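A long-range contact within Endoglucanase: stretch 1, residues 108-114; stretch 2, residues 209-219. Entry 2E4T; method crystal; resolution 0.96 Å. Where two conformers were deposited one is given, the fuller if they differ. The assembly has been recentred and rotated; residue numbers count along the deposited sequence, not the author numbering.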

# COMPACT_ATOMS: atom_id res chain seq x y z
N THR A 108 3.92 -10.86 5.44
CA THR A 108 5.18 -10.44 6.07
C THR A 108 5.88 -11.63 6.70
O THR A 108 5.28 -12.42 7.47
CB THR A 108 4.90 -9.38 7.10
OG1 THR A 108 4.35 -8.21 6.42
CG2 THR A 108 6.18 -8.93 7.82
N LEU A 109 7.17 -11.73 6.39
CA LEU A 109 8.10 -12.66 7.02
C LEU A 109 8.95 -11.89 8.04
O LEU A 109 9.05 -10.67 8.03
CB LEU A 109 8.99 -13.34 5.97
CG LEU A 109 8.20 -14.12 4.90
CD1 LEU A 109 9.21 -14.68 3.87
CD2 LEU A 109 7.37 -15.23 5.52
N GLN A 110 9.57 -12.68 8.95
CA GLN A 110 10.16 -12.14 10.16
C GLN A 110 11.69 -12.04 10.02
O GLN A 110 12.38 -13.04 9.80
CB GLN A 110 9.79 -13.08 11.32
CG GLN A 110 8.30 -13.02 11.65
CD GLN A 110 7.37 -13.52 10.55
OE1 GLN A 110 7.56 -14.64 10.01
NE2 GLN A 110 6.36 -12.71 10.20
N ALA A 111 12.20 -10.80 10.15
CA ALA A 111 13.60 -10.54 9.95
C ALA A 111 14.28 -9.82 11.12
O ALA A 111 15.50 -9.74 11.15
CB ALA A 111 13.87 -9.77 8.65
N ALA A 112 13.52 -9.27 12.07
CA ALA A 112 14.13 -8.51 13.16
C ALA A 112 15.04 -9.42 14.02
O ALA A 112 15.98 -8.90 14.63
CB ALA A 112 13.07 -7.85 14.02
N GLY A 113 14.76 -10.70 14.06
CA GLY A 113 15.72 -11.69 14.54
C GLY A 113 15.15 -12.78 15.40
O GLY A 113 15.75 -13.86 15.50
N TYR A 114 13.99 -12.52 16.03
CA TYR A 114 13.38 -13.45 16.98
C TYR A 114 11.85 -13.33 16.85
O TYR A 114 11.33 -12.26 16.44
CB TYR A 114 13.78 -13.10 18.42
CG TYR A 114 15.25 -13.27 18.67
CD1 TYR A 114 15.76 -14.48 19.18
CD2 TYR A 114 16.17 -12.26 18.40
CE1 TYR A 114 17.12 -14.66 19.38
CE2 TYR A 114 17.54 -12.43 18.56
CZ TYR A 114 17.99 -13.65 19.06
OH TYR A 114 19.36 -13.82 19.24
N GLU A 209 22.13 -7.15 4.68
CA GLU A 209 22.51 -8.56 4.85
C GLU A 209 21.28 -9.42 5.03
O GLU A 209 21.15 -10.50 4.41
CB GLU A 209 23.48 -8.69 6.05
CG GLU A 209 24.85 -8.20 5.74
CD GLU A 209 25.87 -8.57 6.79
OE1 GLU A 209 25.58 -9.38 7.71
OE2 GLU A 209 27.00 -8.04 6.71
N LYS A 210 20.36 -8.98 5.91
CA LYS A 210 19.17 -9.76 6.18
C LYS A 210 18.26 -9.84 4.96
O LYS A 210 17.65 -10.88 4.68
CB LYS A 210 18.40 -9.16 7.35
CG LYS A 210 19.05 -9.40 8.69
CD LYS A 210 18.28 -8.78 9.80
CE LYS A 210 18.79 -9.29 11.14
NZ LYS A 210 18.03 -8.90 12.23
N SER A 211 18.12 -8.71 4.26
CA SER A 211 17.21 -8.67 3.12
C SER A 211 17.66 -9.65 2.03
O SER A 211 16.87 -10.39 1.44
CB SER A 211 17.16 -7.25 2.55
OG SER A 211 16.65 -6.34 3.52
N VAL A 212 18.98 -9.62 1.74
CA VAL A 212 19.55 -10.50 0.75
C VAL A 212 19.38 -11.95 1.16
O VAL A 212 19.00 -12.82 0.36
CB VAL A 212 21.03 -10.15 0.50
CG1 VAL A 212 21.74 -11.16 -0.34
CG2 VAL A 212 21.13 -8.76 -0.15
N ALA A 213 19.74 -12.26 2.43
CA ALA A 213 19.67 -13.63 2.89
C ALA A 213 18.23 -14.16 2.90
O ALA A 213 17.97 -15.32 2.50
CB ALA A 213 20.32 -13.77 4.24
N LEU A 214 17.28 -13.36 3.37
CA LEU A 214 15.89 -13.82 3.40
C LEU A 214 15.36 -13.99 1.99
O LEU A 214 14.68 -14.99 1.68
CB LEU A 214 15.05 -12.86 4.25
CG LEU A 214 13.57 -13.18 4.29
CD1 LEU A 214 13.30 -14.63 4.76
CD2 LEU A 214 12.85 -12.23 5.26
N SER A 215 15.64 -13.04 1.10
CA SER A 215 15.17 -13.16 -0.26
C SER A 215 15.68 -14.45 -0.92
O SER A 215 14.94 -15.21 -1.56
CB SER A 215 15.60 -11.95 -1.08
OG SER A 215 15.12 -12.13 -2.40
N LYS A 216 17.00 -14.73 -0.78
CA LYS A 216 17.56 -15.97 -1.32
C LYS A 216 16.82 -17.18 -0.78
O LYS A 216 16.51 -18.12 -1.52
CB LYS A 216 19.05 -16.09 -1.01
CG LYS A 216 19.92 -15.16 -1.80
CD LYS A 216 21.35 -15.12 -1.24
CE LYS A 216 22.29 -14.27 -2.02
NZ LYS A 216 23.63 -14.15 -1.36
N ALA A 217 16.58 -17.20 0.53
CA ALA A 217 15.95 -18.34 1.15
C ALA A 217 14.54 -18.58 0.60
O ALA A 217 14.13 -19.72 0.34
CB ALA A 217 15.89 -18.12 2.68
N VAL A 218 13.78 -17.49 0.47
CA VAL A 218 12.41 -17.59 -0.05
C VAL A 218 12.42 -18.07 -1.50
O VAL A 218 11.63 -18.95 -1.87
CB VAL A 218 11.70 -16.21 0.05
CG1 VAL A 218 10.35 -16.24 -0.70
CG2 VAL A 218 11.53 -15.81 1.47
N LYS A 219 13.29 -17.47 -2.32
CA LYS A 219 13.27 -17.77 -3.77
C LYS A 219 13.76 -19.18 -4.08
O LYS A 219 13.43 -19.69 -5.15
CB LYS A 219 14.01 -16.70 -4.53
CG LYS A 219 13.15 -15.40 -4.48
CD LYS A 219 13.78 -14.26 -5.21
CE LYS A 219 12.89 -13.08 -5.30
NZ LYS A 219 12.04 -12.92 -6.43

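Stretch 2 is helical throughout, and it meets the end of a strand and the loop that follows through residues spaced four apart, Lys210, Leu214 and Val218, which therefore line one face of the helix. Glu209, just before the first of these, makes no contact. Lys210 directs its CA-to-CB bond toward stretch 1 and, with chi2 to chi4 all t, extends its chain along the loop until the ammonium group meets backbone carbonyls. Lys210 NZ donates a hydrogen bond to Ala111 O at 2.9 Å, and Ala112 O lies 3.2 Å from Lys210 NZ. Gly113 follows, and its backbone angles, with phi at 140°, would jam a CB against the preceding carbonyl oxygen. Ser211 points away, and Val212 and Ala213 are out of reach.

One turn on, the contact becomes apolar. Leu214 CD2 packs 4.1 Å from Leu109 CB and 4.3 Å from Ala111 CB, so a single methyl group touches two residues whose CA-to-CB bonds both point toward the helix. Gln110, between them, points away; its NE2 donates a hydrogen bond to Thr108 O at 3.0 Å within its own stretch. After Ser215, which faces away, Val218 completes the row: its CG2 lies 3.5 Å from Leu109 CD1, the closest of the apolar contacts. Leu109 thus bridges two successive helical turns.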